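Local coordinates for protein alkylhalidase CmlS (Streptomyces venezuelae, PDB 3I3L) that carries a covalently attached FAD and serves as a flavin-dependent halogenase in chloramphenicol biosynthesis, at residues F206-Y211 / D266-S271; D216-D221 / L446-S451; R440-E445 / E452-P457; G481-K486 / I524-A529; Y515-E520 / T552-R557. One frame throughout, in Å; residues are numbered along the deposited sequence.

Interaction 1 (F206-Y211 / D266-S271)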
# COMPACT_ATOMS: atom_id res chain seq x y z
N PHE A 206 18.57 -2.32 -0.50
CA PHE A 206 19.52 -1.51 0.28
C PHE A 206 19.49 -0.17 -0.47
O PHE A 206 19.58 -0.16 -1.68
CB PHE A 206 20.86 -2.28 0.21
CG PHE A 206 22.05 -1.50 0.63
CD1 PHE A 206 22.06 -0.85 1.84
CD2 PHE A 206 23.19 -1.45 -0.18
CE1 PHE A 206 23.21 -0.11 2.25
CE2 PHE A 206 24.29 -0.70 0.17
CZ PHE A 206 24.31 -0.04 1.40
N ALA A 207 19.29 0.94 0.24
CA ALA A 207 19.12 2.23 -0.43
C ALA A 207 20.18 3.26 -0.07
O ALA A 207 20.67 3.29 1.07
CB ALA A 207 17.70 2.86 -0.14
N VAL A 208 20.47 4.13 -1.06
CA VAL A 208 21.53 5.12 -0.98
C VAL A 208 21.05 6.36 -1.73
O VAL A 208 20.70 6.29 -2.90
CB VAL A 208 22.82 4.58 -1.68
CG1 VAL A 208 23.95 5.57 -1.57
CG2 VAL A 208 23.23 3.23 -1.06
N TRP A 209 20.94 7.48 -1.03
CA TRP A 209 20.22 8.62 -1.58
C TRP A 209 20.73 9.94 -1.12
O TRP A 209 21.41 10.01 -0.11
CB TRP A 209 18.71 8.54 -1.22
CG TRP A 209 18.35 8.78 0.23
CD1 TRP A 209 17.92 9.94 0.78
CD2 TRP A 209 18.38 7.82 1.29
NE1 TRP A 209 17.67 9.78 2.13
CE2 TRP A 209 17.91 8.47 2.45
CE3 TRP A 209 18.75 6.47 1.38
CZ2 TRP A 209 17.83 7.82 3.70
CZ3 TRP A 209 18.66 5.82 2.61
CH2 TRP A 209 18.24 6.50 3.76
N SER A 210 20.34 10.98 -1.85
CA SER A 210 20.74 12.35 -1.56
C SER A 210 19.77 13.31 -2.22
O SER A 210 18.75 12.87 -2.79
CB SER A 210 22.18 12.59 -2.05
OG SER A 210 22.75 13.82 -1.56
N TYR A 211 20.06 14.62 -2.17
CA TYR A 211 19.19 15.64 -2.73
C TYR A 211 19.92 16.52 -3.73
O TYR A 211 21.13 16.70 -3.65
CB TYR A 211 18.54 16.46 -1.60
CG TYR A 211 17.66 15.59 -0.70
CD1 TYR A 211 16.31 15.51 -0.88
CD2 TYR A 211 18.22 14.82 0.31
CE1 TYR A 211 15.53 14.71 -0.07
CE2 TYR A 211 17.46 14.02 1.10
CZ TYR A 211 16.09 13.98 0.90
OH TYR A 211 15.29 13.16 1.67
N ASP A 266 29.64 8.01 -0.53
CA ASP A 266 29.72 9.14 -1.49
C ASP A 266 30.20 8.70 -2.83
O ASP A 266 29.59 9.03 -3.84
CB ASP A 266 30.64 10.25 -0.96
CG ASP A 266 30.09 10.90 0.28
OD1 ASP A 266 29.17 11.75 0.17
OD2 ASP A 266 30.58 10.55 1.38
N ALA A 267 31.28 7.91 -2.84
CA ALA A 267 31.83 7.38 -4.05
C ALA A 267 30.87 6.36 -4.66
O ALA A 267 30.64 6.38 -5.87
CB ALA A 267 33.25 6.72 -3.76
N PHE A 268 30.30 5.47 -3.84
CA PHE A 268 29.31 4.52 -4.36
C PHE A 268 28.10 5.21 -5.02
O PHE A 268 27.62 4.80 -6.07
CB PHE A 268 28.85 3.52 -3.29
CG PHE A 268 27.90 2.46 -3.83
CD1 PHE A 268 28.39 1.32 -4.45
CD2 PHE A 268 26.52 2.66 -3.79
CE1 PHE A 268 27.53 0.35 -4.96
CE2 PHE A 268 25.66 1.75 -4.30
CZ PHE A 268 26.13 0.56 -4.88
N TYR A 269 27.66 6.31 -4.43
CA TYR A 269 26.48 6.99 -4.86
C TYR A 269 26.65 7.61 -6.24
O TYR A 269 25.83 7.39 -7.16
CB TYR A 269 26.04 8.03 -3.80
CG TYR A 269 24.83 8.81 -4.17
CD1 TYR A 269 23.55 8.22 -4.19
CD2 TYR A 269 24.95 10.14 -4.53
CE1 TYR A 269 22.39 8.99 -4.55
CE2 TYR A 269 23.83 10.92 -4.87
CZ TYR A 269 22.55 10.33 -4.88
OH TYR A 269 21.45 11.10 -5.24
N SER A 270 27.70 8.40 -6.40
CA SER A 270 27.99 9.07 -7.68
C SER A 270 28.32 8.09 -8.81
O SER A 270 27.81 8.24 -9.92
CB SER A 270 29.15 10.06 -7.54
OG SER A 270 28.89 10.89 -6.42
N SER A 271 29.17 7.09 -8.55
CA SER A 271 29.54 6.16 -9.66
C SER A 271 28.36 5.25 -10.04
O SER A 271 28.18 4.88 -11.20
CB SER A 271 30.78 5.32 -9.35
OG SER A 271 30.66 4.58 -8.15
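Tyr269 presents an edge of its ring to the strand backbone: Val208 O lies 3.6 Å from Tyr269 CE1, close to the ring plane. Trp209 CA and the CB of Ser210 meet the same ring obliquely, the latter 3.6 Å from Tyr269 CZ. The Phe268 ring is also approached at a slant, by Val208 CG2 at 4.3 Å from its CD2, and that same methyl sits over one face of the Phe206 ring, offset to the rim. Val208 thus uses both branches. Its CG1, anti to the backbone N (chi1 -178°), packs 3.7 Å from Tyr269 CD1 as the two side chains lie alongside, pointing opposite ways, while CG2 touches both phenylalanines.

Here a helix lies almost perpendicular across one side of the mixed sheet of the FAD-binding domain, its axis 83° from the strand and 8.8 Å away. Strand alternation sends Trp209 to the other side, where its side chain comes within about 5 Å of the bound FAD and its NE1 bonds to Tyr60 OH. No hydrogen bond joins strand and helix directly. Tyr269 OH instead bonds to Val248 O, on the strand that pairs with 203-213, which fixes the far end of the ring, and Ser210 OG bonds to Glu291 O on the other neighbouring strand.

Interaction 2 (D216-D221 / L446-S451)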
# COMPACT_ATOMS: atom_id res chain seq x y z
N ASP A 216 11.67 20.98 -11.58
CA ASP A 216 10.95 20.02 -12.38
C ASP A 216 11.07 20.46 -13.84
O ASP A 216 10.69 21.57 -14.17
CB ASP A 216 9.49 19.95 -11.94
CG ASP A 216 8.69 18.84 -12.65
OD1 ASP A 216 9.07 18.39 -13.74
OD2 ASP A 216 7.64 18.45 -12.11
N PRO A 217 11.62 19.61 -14.71
CA PRO A 217 11.83 19.94 -16.13
C PRO A 217 10.57 19.80 -16.98
O PRO A 217 10.63 19.96 -18.21
CB PRO A 217 12.82 18.86 -16.59
CG PRO A 217 12.48 17.68 -15.73
CD PRO A 217 12.16 18.27 -14.38
N PHE A 218 9.46 19.45 -16.34
CA PHE A 218 8.22 19.29 -17.08
C PHE A 218 7.10 20.25 -16.63
O PHE A 218 6.87 20.49 -15.45
CB PHE A 218 7.80 17.79 -17.13
CG PHE A 218 8.80 16.90 -17.88
CD1 PHE A 218 9.01 17.06 -19.25
CD2 PHE A 218 9.56 15.95 -17.21
CE1 PHE A 218 9.92 16.27 -19.92
CE2 PHE A 218 10.47 15.16 -17.89
CZ PHE A 218 10.65 15.31 -19.23
N GLU A 219 6.40 20.79 -17.62
CA GLU A 219 5.30 21.72 -17.38
C GLU A 219 3.93 21.06 -17.50
O GLU A 219 2.97 21.57 -16.96
CB GLU A 219 5.38 22.87 -18.38
CG GLU A 219 6.80 23.27 -18.80
CD GLU A 219 6.91 24.73 -19.24
OE1 GLU A 219 5.88 25.28 -19.76
OE2 GLU A 219 8.03 25.30 -19.07
N GLY A 220 3.84 19.98 -18.27
CA GLY A 220 2.55 19.43 -18.62
C GLY A 220 2.04 18.55 -17.54
O GLY A 220 2.33 18.77 -16.35
N ASP A 221 1.30 17.51 -17.93
CA ASP A 221 0.77 16.55 -16.97
C ASP A 221 1.89 15.85 -16.14
O ASP A 221 1.62 15.34 -15.04
CB ASP A 221 -0.11 15.53 -17.72
CG ASP A 221 -1.49 16.14 -18.18
OD1 ASP A 221 -1.92 17.16 -17.63
OD2 ASP A 221 -2.13 15.56 -19.09
N LEU A 446 10.58 10.01 -23.21
CA LEU A 446 9.89 10.81 -22.24
C LEU A 446 9.95 12.28 -22.67
O LEU A 446 11.04 12.80 -22.95
CB LEU A 446 10.55 10.61 -20.87
CG LEU A 446 9.89 11.22 -19.64
CD1 LEU A 446 8.65 10.49 -19.29
CD2 LEU A 446 10.89 11.23 -18.49
N SER A 447 8.79 12.95 -22.71
CA SER A 447 8.69 14.30 -23.22
C SER A 447 7.49 15.03 -22.62
O SER A 447 6.48 14.41 -22.16
CB SER A 447 8.56 14.26 -24.74
OG SER A 447 7.77 15.35 -25.16
N ASP A 448 7.59 16.36 -22.65
CA ASP A 448 6.52 17.22 -22.16
C ASP A 448 5.36 17.25 -23.15
O ASP A 448 4.33 17.87 -22.92
CB ASP A 448 7.07 18.61 -21.87
CG ASP A 448 6.48 19.21 -20.61
OD1 ASP A 448 5.45 18.68 -20.13
OD2 ASP A 448 7.01 20.24 -20.11
N ASP A 449 5.54 16.56 -24.26
CA ASP A 449 4.43 16.26 -25.18
C ASP A 449 3.33 15.46 -24.49
O ASP A 449 2.17 15.48 -24.93
CB ASP A 449 4.95 15.49 -26.39
CG ASP A 449 5.50 16.41 -27.48
OD1 ASP A 449 5.41 17.63 -27.30
OD2 ASP A 449 5.99 15.91 -28.52
N PHE A 450 3.71 14.74 -23.43
CA PHE A 450 2.79 13.81 -22.76
C PHE A 450 1.62 14.52 -22.10
O PHE A 450 1.82 15.48 -21.33
CB PHE A 450 3.53 13.02 -21.66
CG PHE A 450 2.62 12.19 -20.82
CD1 PHE A 450 2.23 10.94 -21.24
CD2 PHE A 450 2.16 12.67 -19.63
CE1 PHE A 450 1.41 10.21 -20.48
CE2 PHE A 450 1.32 11.94 -18.85
CZ PHE A 450 0.94 10.70 -19.26
N SER A 451 0.42 14.03 -22.38
CA SER A 451 -0.77 14.41 -21.62
C SER A 451 -1.48 13.14 -21.16
O SER A 451 -1.44 12.14 -21.84
CB SER A 451 -1.71 15.27 -22.48
OG SER A 451 -1.99 14.59 -23.70
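Asp448 grips two successive backbone amides with its carboxylate. Glu219 N reaches OD2 of Asp448 at 2.6 Å in a nearly straight bond (177°), on the syn side and a little out of the carboxylate plane; Gly220 N reaches Asp448 OD1 at 2.8 Å, more bent, using the syn lone pair. Each segment carries a side-chain-capped turn beside these bonds. Asp216 OD1 accepts from Phe218 N in an Asx turn, while Ser447 OG accepts from Asp449 N in an ST turn that opens the type I turn from Ser447 to Phe450.

Next to the carboxylate, the Phe218 ring turns its edge to it, CD1 lying 3.6 Å from Asp448 CG with the two planes 83° apart. Further along the ring, Phe218 CE2 packs 4.0 Å from Leu446 CD2. At the other end Asp221 CB meets the Phe450 ring at a slant, 4.0 Å from Phe450 CE2. Phe218 and Leu446 both lean on Tyr227 of strand 226-231, so the loop between helices 430-439 and 456-471 is laid over the connection from strand 203-213 to that strand.

Interaction 3 (R440-E445 / E452-P457)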
# COMPACT_ATOMS: atom_id res chain seq x y z
N ARG A 440 1.02 3.38 -20.97
CA ARG A 440 2.08 3.53 -21.97
C ARG A 440 1.97 4.87 -22.68
O ARG A 440 0.93 5.20 -23.24
CB ARG A 440 1.96 2.38 -22.99
CG ARG A 440 3.02 2.40 -24.10
CD ARG A 440 2.91 1.16 -25.07
NE ARG A 440 2.73 -0.15 -24.39
CZ ARG A 440 3.69 -0.81 -23.73
NH1 ARG A 440 4.92 -0.30 -23.62
NH2 ARG A 440 3.42 -1.99 -23.16
N HIS A 441 3.06 5.66 -22.64
CA HIS A 441 3.17 6.89 -23.45
C HIS A 441 3.15 6.52 -24.93
O HIS A 441 3.59 5.42 -25.35
CB HIS A 441 4.44 7.67 -23.15
CG HIS A 441 4.53 8.19 -21.75
ND1 HIS A 441 5.39 9.22 -21.39
CD2 HIS A 441 3.87 7.83 -20.61
CE1 HIS A 441 5.25 9.47 -20.10
NE2 HIS A 441 4.33 8.65 -19.61
N GLN A 442 2.67 7.45 -25.75
CA GLN A 442 2.46 7.14 -27.18
C GLN A 442 3.63 7.58 -28.07
O GLN A 442 3.47 7.92 -29.23
CB GLN A 442 1.14 7.73 -27.62
CG GLN A 442 -0.05 7.22 -26.80
CD GLN A 442 -0.27 5.73 -26.97
OE1 GLN A 442 0.02 4.93 -26.07
NE2 GLN A 442 -0.77 5.34 -28.13
N ARG A 443 4.83 7.59 -27.48
CA ARG A 443 6.05 7.86 -28.19
C ARG A 443 7.12 7.09 -27.45
O ARG A 443 6.91 6.72 -26.29
CB ARG A 443 6.33 9.39 -28.16
CG ARG A 443 6.74 9.93 -26.79
CD ARG A 443 6.46 11.42 -26.67
NE ARG A 443 5.10 11.73 -27.08
CZ ARG A 443 4.02 11.68 -26.29
NH1 ARG A 443 4.12 11.33 -24.99
NH2 ARG A 443 2.82 11.99 -26.79
N PRO A 444 8.30 6.90 -28.08
CA PRO A 444 9.35 6.02 -27.52
C PRO A 444 10.07 6.58 -26.31
O PRO A 444 10.66 5.82 -25.54
CB PRO A 444 10.36 5.87 -28.69
CG PRO A 444 9.71 6.62 -29.91
CD PRO A 444 8.75 7.60 -29.30
N GLU A 445 10.03 7.89 -26.15
CA GLU A 445 10.84 8.59 -25.14
C GLU A 445 10.00 9.56 -24.31
O GLU A 445 8.85 9.90 -24.65
CB GLU A 445 12.00 9.36 -25.81
CG GLU A 445 11.73 9.80 -27.30
CD GLU A 445 10.88 11.07 -27.43
OE1 GLU A 445 9.87 11.06 -28.19
OE2 GLU A 445 11.22 12.08 -26.74
N GLU A 452 -2.14 13.18 -20.02
CA GLU A 452 -2.83 11.99 -19.51
C GLU A 452 -3.97 11.55 -20.41
O GLU A 452 -4.36 10.38 -20.41
CB GLU A 452 -3.28 12.20 -18.06
CG GLU A 452 -2.09 12.23 -17.09
CD GLU A 452 -2.49 12.18 -15.64
OE1 GLU A 452 -3.63 11.77 -15.36
OE2 GLU A 452 -1.65 12.54 -14.77
N ALA A 453 -4.49 12.49 -21.19
CA ALA A 453 -5.54 12.15 -22.14
C ALA A 453 -5.07 11.21 -23.26
O ALA A 453 -5.87 10.43 -23.82
CB ALA A 453 -6.18 13.43 -22.71
N GLU A 454 -3.77 11.23 -23.59
CA GLU A 454 -3.25 10.28 -24.58
C GLU A 454 -3.34 8.83 -24.07
O GLU A 454 -3.18 7.88 -24.82
CB GLU A 454 -1.82 10.65 -24.95
CG GLU A 454 -0.73 9.97 -24.05
CD GLU A 454 0.66 10.51 -24.31
OE1 GLU A 454 1.64 9.71 -24.36
OE2 GLU A 454 0.79 11.76 -24.44
N LEU A 455 -3.64 8.66 -22.78
CA LEU A 455 -3.79 7.31 -22.20
C LEU A 455 -5.22 6.81 -22.33
O LEU A 455 -5.48 5.63 -22.08
CB LEU A 455 -3.42 7.33 -20.69
CG LEU A 455 -2.00 7.77 -20.35
CD1 LEU A 455 -1.78 7.58 -18.83
CD2 LEU A 455 -0.94 7.02 -21.15
N ASN A 456 -6.15 7.72 -22.64
CA ASN A 456 -7.58 7.35 -22.64
C ASN A 456 -7.96 6.24 -23.60
O ASN A 456 -8.85 5.48 -23.30
CB ASN A 456 -8.50 8.57 -22.86
CG ASN A 456 -8.59 9.43 -21.64
OD1 ASN A 456 -8.90 10.64 -21.67
ND2 ASN A 456 -8.28 8.83 -20.54
N PRO A 457 -7.30 6.16 -24.77
CA PRO A 457 -7.74 5.10 -25.66
C PRO A 457 -7.41 3.73 -25.14
O PRO A 457 -8.25 2.80 -25.23
CB PRO A 457 -6.97 5.41 -26.98
CG PRO A 457 -6.79 6.90 -26.95
CD PRO A 457 -6.43 7.13 -25.46
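Glu454 reaches across with its carboxylate and collects donors from two neighbouring residues. Gln442 N gives OE1 of Glu454 a 2.8 Å bond at 160°, arriving on the anti side and well out of the carboxylate plane. Arg443 NH2 holds OE2 of Glu454 at 3.1 Å, the oxygen lying in the guanidinium plane but the nitrogen standing above the carboxylate plane, since the two groups are turned 69° apart. Arg443 NH1 adds weaker bonds to both oxygens, so the salt bridge is lopsided. Ser451 N, just before the 3-10 turn, donates to Glu454 OE2 as well. Beyond CG the Glu454 chain runs extended (chi2 -171°), which carries the charge out to the loop, and its OE1 also rests 3.7 Å from His441 CB.

These bonds draw together the two ends of the connection between helices 430-439 and 456-471, where a 3-10 turn at 452-454 leads into the second helix. Beside them Leu455 CD2 packs 3.3 Å from Arg440 O.

In the second shell, the His441 ring stacks on Phe450 and bonds through NE2 to Thr106 OG1, and Glu452 OE1 bonds to Ser108 OG, both partners belonging to strand 105-108.

Interaction 4 (G481-K486 / I524-A529)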
# COMPACT_ATOMS: atom_id res chain seq x y z
N GLY A 481 -21.49 -26.05 -3.52
CA GLY A 481 -22.92 -26.20 -3.87
C GLY A 481 -23.80 -25.26 -3.06
O GLY A 481 -25.04 -25.23 -3.20
N LYS A 482 -23.17 -24.50 -2.18
CA LYS A 482 -23.91 -23.58 -1.34
C LYS A 482 -23.42 -22.15 -1.51
O LYS A 482 -22.22 -21.91 -1.70
CB LYS A 482 -23.79 -24.06 0.08
CG LYS A 482 -22.44 -24.76 0.32
CD LYS A 482 -22.47 -25.59 1.63
CE LYS A 482 -21.30 -26.61 1.74
NZ LYS A 482 -21.37 -27.27 3.11
N ALA A 483 -24.37 -21.21 -1.50
CA ALA A 483 -24.08 -19.79 -1.40
C ALA A 483 -24.55 -19.32 -0.04
O ALA A 483 -25.76 -19.40 0.28
CB ALA A 483 -24.77 -18.98 -2.55
N VAL A 484 -23.61 -18.83 0.77
CA VAL A 484 -23.92 -18.35 2.11
C VAL A 484 -23.44 -16.94 2.48
O VAL A 484 -22.50 -16.40 1.89
CB VAL A 484 -23.42 -19.31 3.21
CG1 VAL A 484 -24.08 -20.68 3.05
CG2 VAL A 484 -21.89 -19.39 3.18
N LEU A 485 -24.10 -16.37 3.47
CA LEU A 485 -23.66 -15.14 4.09
C LEU A 485 -22.70 -15.43 5.25
O LEU A 485 -22.97 -16.30 6.10
CB LEU A 485 -24.87 -14.32 4.55
CG LEU A 485 -25.70 -13.79 3.39
CD1 LEU A 485 -26.81 -12.90 3.90
CD2 LEU A 485 -24.81 -13.05 2.38
N LYS A 486 -21.59 -14.72 5.29
CA LYS A 486 -20.59 -14.87 6.32
C LYS A 486 -20.29 -13.49 6.94
O LYS A 486 -20.39 -12.44 6.26
CB LYS A 486 -19.30 -15.46 5.73
CG LYS A 486 -18.19 -15.60 6.74
CD LYS A 486 -16.81 -15.30 6.15
CE LYS A 486 -16.18 -16.56 5.55
NZ LYS A 486 -14.71 -16.30 5.29
N ILE A 524 -29.93 -15.12 -5.17
CA ILE A 524 -29.41 -15.02 -6.50
C ILE A 524 -28.33 -16.07 -6.76
O ILE A 524 -28.40 -16.80 -7.76
CB ILE A 524 -28.85 -13.62 -6.82
CG1 ILE A 524 -29.97 -12.57 -6.65
CG2 ILE A 524 -28.19 -13.63 -8.22
CD1 ILE A 524 -29.59 -11.14 -7.02
N PHE A 525 -27.38 -16.20 -5.85
CA PHE A 525 -26.19 -16.99 -6.12
C PHE A 525 -26.38 -18.48 -5.90
O PHE A 525 -25.70 -19.29 -6.53
CB PHE A 525 -24.95 -16.41 -5.43
CG PHE A 525 -24.56 -15.06 -5.98
CD1 PHE A 525 -23.81 -14.95 -7.15
CD2 PHE A 525 -25.03 -13.89 -5.37
CE1 PHE A 525 -23.50 -13.69 -7.71
CE2 PHE A 525 -24.72 -12.65 -5.91
CZ PHE A 525 -23.96 -12.55 -7.09
N GLN A 526 -27.31 -18.82 -5.02
CA GLN A 526 -27.78 -20.18 -4.84
C GLN A 526 -28.48 -20.69 -6.13
O GLN A 526 -28.24 -21.79 -6.60
CB GLN A 526 -28.78 -20.22 -3.68
CG GLN A 526 -29.18 -21.64 -3.31
CD GLN A 526 -27.96 -22.43 -2.94
OE1 GLN A 526 -27.18 -22.01 -2.07
NE2 GLN A 526 -27.76 -23.56 -3.60
N ASP A 527 -29.32 -19.85 -6.70
CA ASP A 527 -29.99 -20.13 -7.97
C ASP A 527 -28.95 -20.30 -9.05
O ASP A 527 -29.00 -21.26 -9.84
CB ASP A 527 -30.96 -19.01 -8.35
CG ASP A 527 -32.17 -18.91 -7.42
OD1 ASP A 527 -32.51 -19.89 -6.73
OD2 ASP A 527 -32.83 -17.84 -7.40
N LEU A 528 -27.96 -19.41 -9.06
CA LEU A 528 -26.85 -19.54 -10.00
C LEU A 528 -26.14 -20.91 -9.83
O LEU A 528 -25.82 -21.57 -10.82
CB LEU A 528 -25.86 -18.37 -9.87
CG LEU A 528 -24.76 -18.29 -10.91
CD1 LEU A 528 -24.32 -16.81 -11.10
CD2 LEU A 528 -23.53 -19.19 -10.59
N ALA A 529 -25.84 -21.29 -8.60
CA ALA A 529 -25.04 -22.50 -8.38
C ALA A 529 -25.79 -23.70 -8.95
O ALA A 529 -25.20 -24.57 -9.49
CB ALA A 529 -24.76 -22.73 -6.91
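Gln526 lays its side-chain amide along the backbone of Gly481 to Ala483 and bonds to it at both ends. NE2 of Gln526 donates to Gly481 O at 3.2 Å, almost straight (172°), with Gly481 O close to the plane of the glutamine amide; OE1 of Gln526 receives Ala483 N at 3.0 Å. With CG anti to the backbone N and a bend at the next torsion (chi2 58°), the chain folds back so that both amide atoms face the strand. NE2 is further held by Glu530 OE2, one turn on.

Ala483 points its CB at the helix and fits against the backbone beside Gln526, 3.5 Å from Gln526 N and 3.9 Å from Phe525 CB. The Phe525 ring then leads off to Leu504 and Leu538.

Bonding through one amide to the O and N that flank Lys482 resembles the way one residue of a parallel strand would bond. It pins helix 519-531 to the start of 483-491, an outermost strand of the three-stranded antiparallel sheet in the C-terminal domain.

Interaction 5 (Y515-E520 / T552-R557)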
# COMPACT_ATOMS: atom_id res chain seq x y z
N TYR A 515 -18.07 -6.32 -0.78
CA TYR A 515 -19.46 -5.86 -0.87
C TYR A 515 -20.41 -6.51 0.15
O TYR A 515 -20.34 -7.70 0.37
CB TYR A 515 -20.02 -5.98 -2.30
CG TYR A 515 -19.26 -5.14 -3.29
CD1 TYR A 515 -19.53 -3.77 -3.43
CD2 TYR A 515 -18.20 -5.69 -4.02
CE1 TYR A 515 -18.78 -2.96 -4.32
CE2 TYR A 515 -17.45 -4.90 -4.90
CZ TYR A 515 -17.73 -3.54 -5.04
OH TYR A 515 -16.99 -2.80 -5.92
N PRO A 516 -21.29 -5.72 0.75
CA PRO A 516 -22.26 -6.22 1.72
C PRO A 516 -23.46 -6.82 1.01
O PRO A 516 -24.03 -6.17 0.13
CB PRO A 516 -22.71 -4.95 2.48
CG PRO A 516 -22.08 -3.79 1.74
CD PRO A 516 -21.55 -4.31 0.43
N MET A 517 -23.85 -8.02 1.38
CA MET A 517 -24.98 -8.65 0.77
C MET A 517 -26.01 -9.09 1.83
O MET A 517 -25.72 -9.11 3.01
CB MET A 517 -24.50 -9.79 -0.15
CG MET A 517 -23.41 -9.38 -1.17
SD MET A 517 -23.95 -8.79 -2.81
CE MET A 517 -25.50 -8.27 -2.33
N ASP A 518 -27.23 -9.41 1.40
CA ASP A 518 -28.28 -9.89 2.31
C ASP A 518 -28.81 -11.25 1.84
O ASP A 518 -28.35 -11.78 0.82
CB ASP A 518 -29.42 -8.87 2.41
CG ASP A 518 -29.72 -8.19 1.07
OD1 ASP A 518 -30.23 -8.87 0.15
OD2 ASP A 518 -29.42 -6.98 0.93
N ASP A 519 -29.76 -11.81 2.60
CA ASP A 519 -30.36 -13.13 2.32
C ASP A 519 -30.93 -13.10 0.92
O ASP A 519 -31.06 -14.11 0.26
N GLU A 520 -31.23 -11.90 0.46
CA GLU A 520 -31.93 -11.75 -0.77
C GLU A 520 -30.98 -11.88 -1.94
O GLU A 520 -31.31 -12.50 -2.97
CB GLU A 520 -32.67 -10.41 -0.81
CG GLU A 520 -33.49 -10.20 -2.06
CD GLU A 520 -34.78 -9.45 -1.81
OE1 GLU A 520 -35.32 -8.89 -2.79
OE2 GLU A 520 -35.25 -9.44 -0.64
N THR A 552 -21.43 -4.84 -12.22
CA THR A 552 -20.22 -5.20 -12.94
C THR A 552 -19.04 -5.48 -11.98
O THR A 552 -18.20 -6.38 -12.21
CB THR A 552 -19.83 -4.13 -13.93
OG1 THR A 552 -20.87 -4.02 -14.91
CG2 THR A 552 -18.54 -4.47 -14.61
N GLN A 553 -18.99 -4.70 -10.91
CA GLN A 553 -17.89 -4.81 -9.94
C GLN A 553 -18.12 -6.10 -9.14
O GLN A 553 -17.20 -6.85 -8.88
CB GLN A 553 -17.87 -3.59 -9.01
CG GLN A 553 -17.48 -2.26 -9.66
CD GLN A 553 -18.59 -1.66 -10.55
OE1 GLN A 553 -19.65 -2.27 -10.81
NE2 GLN A 553 -18.34 -0.45 -11.03
N ILE A 554 -19.37 -6.35 -8.80
CA ILE A 554 -19.74 -7.51 -8.02
C ILE A 554 -19.35 -8.81 -8.75
O ILE A 554 -18.70 -9.67 -8.18
CB ILE A 554 -21.23 -7.47 -7.63
CG1 ILE A 554 -21.46 -6.39 -6.57
CG2 ILE A 554 -21.69 -8.80 -7.07
CD1 ILE A 554 -22.88 -6.20 -6.15
N VAL A 555 -19.66 -8.93 -10.05
CA VAL A 555 -19.29 -10.15 -10.71
C VAL A 555 -17.80 -10.25 -10.99
O VAL A 555 -17.23 -11.35 -10.92
CB VAL A 555 -20.21 -10.60 -11.97
CG1 VAL A 555 -21.46 -9.76 -12.15
CG2 VAL A 555 -19.40 -10.69 -13.20
N VAL A 556 -17.15 -9.13 -11.29
CA VAL A 556 -15.69 -9.19 -11.47
C VAL A 556 -14.98 -9.64 -10.17
O VAL A 556 -14.05 -10.46 -10.18
CB VAL A 556 -15.08 -7.84 -12.03
CG1 VAL A 556 -13.57 -7.86 -11.96
CG2 VAL A 556 -15.52 -7.62 -13.48
N ARG A 557 -15.42 -9.08 -9.06
CA ARG A 557 -14.81 -9.47 -7.79
C ARG A 557 -15.07 -10.94 -7.47
O ARG A 557 -14.17 -11.63 -7.04
CB ARG A 557 -15.27 -8.56 -6.64
CG ARG A 557 -14.52 -7.22 -6.57
CD ARG A 557 -13.01 -7.46 -6.76
NE ARG A 557 -12.23 -6.23 -6.98
CZ ARG A 557 -11.97 -5.67 -8.16
NH1 ARG A 557 -11.23 -4.57 -8.21
NH2 ARG A 557 -12.44 -6.18 -9.29
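Arg557 N donates to Gln553 O at 2.9 Å, a helical bond joining two residues that both touch the Tyr515 ring. No hydrogen bond crosses between the segments; the ring is seated by packing. Over one of its faces comes Ile554 CG1, 4.1 Å from Tyr515 CG and displaced to the rim, while Arg557 CG meets the edge near the ring plane, 4.1 Å from Tyr515 CE2. At the far end the hydroxyl passes close to the aliphatic carbons of Gln553, Tyr515 OH being 3.3 Å from Gln553 CB.

Tyr515 CG is anti to the carbonyl carbon (chi1 -61°), which swings the ring over the helix. The Arg557 guanidinium, its plane 70° from the ring, is not stacked on it and makes a salt bridge with Glu560 instead. Two residues along from the tyrosine, Met517 adds its sulfur, SD being 4.4 Å from Ile554 CD1, so the isoleucine is touched by both.

Past the methionine, Asp518 takes the N-cap position of helix 519-531: its OD1 accepts from Ala521 N, and OD2 forms a salt bridge with Arg547. The backbone of Met517 pairs with Glu502 of strand 498-506. This is partly buried packing within the C-terminal domain, in which the segment leading from the small antiparallel sheet into helix 519-531 lies against helix 551-560.

Overall arrangement
From the N terminus, strand 203-213 is met again at helix 265-273, closing interaction 1 within the FAD-binding domain. Interaction 2 opens inside that span at 216-221 but closes only at 446-451, so the two cross, with nearest atoms about 12 Å apart. Interaction 3, 440-445 with 452-457, closes a short loop between helices 430-439 and 456-471; it crosses interaction 2 and touches it, Asp221 OD2 lying 2.6 Å from Glu452 N, a probable hydrogen bond. Further on, interactions 4 and 5 cross in the C-terminal domain, share helix 519-531 and meet where Leu485 CD1 packs on Asp518. Interactions 1 and 4 lie on opposite sides of the chain's centre, about 57 Å between centres.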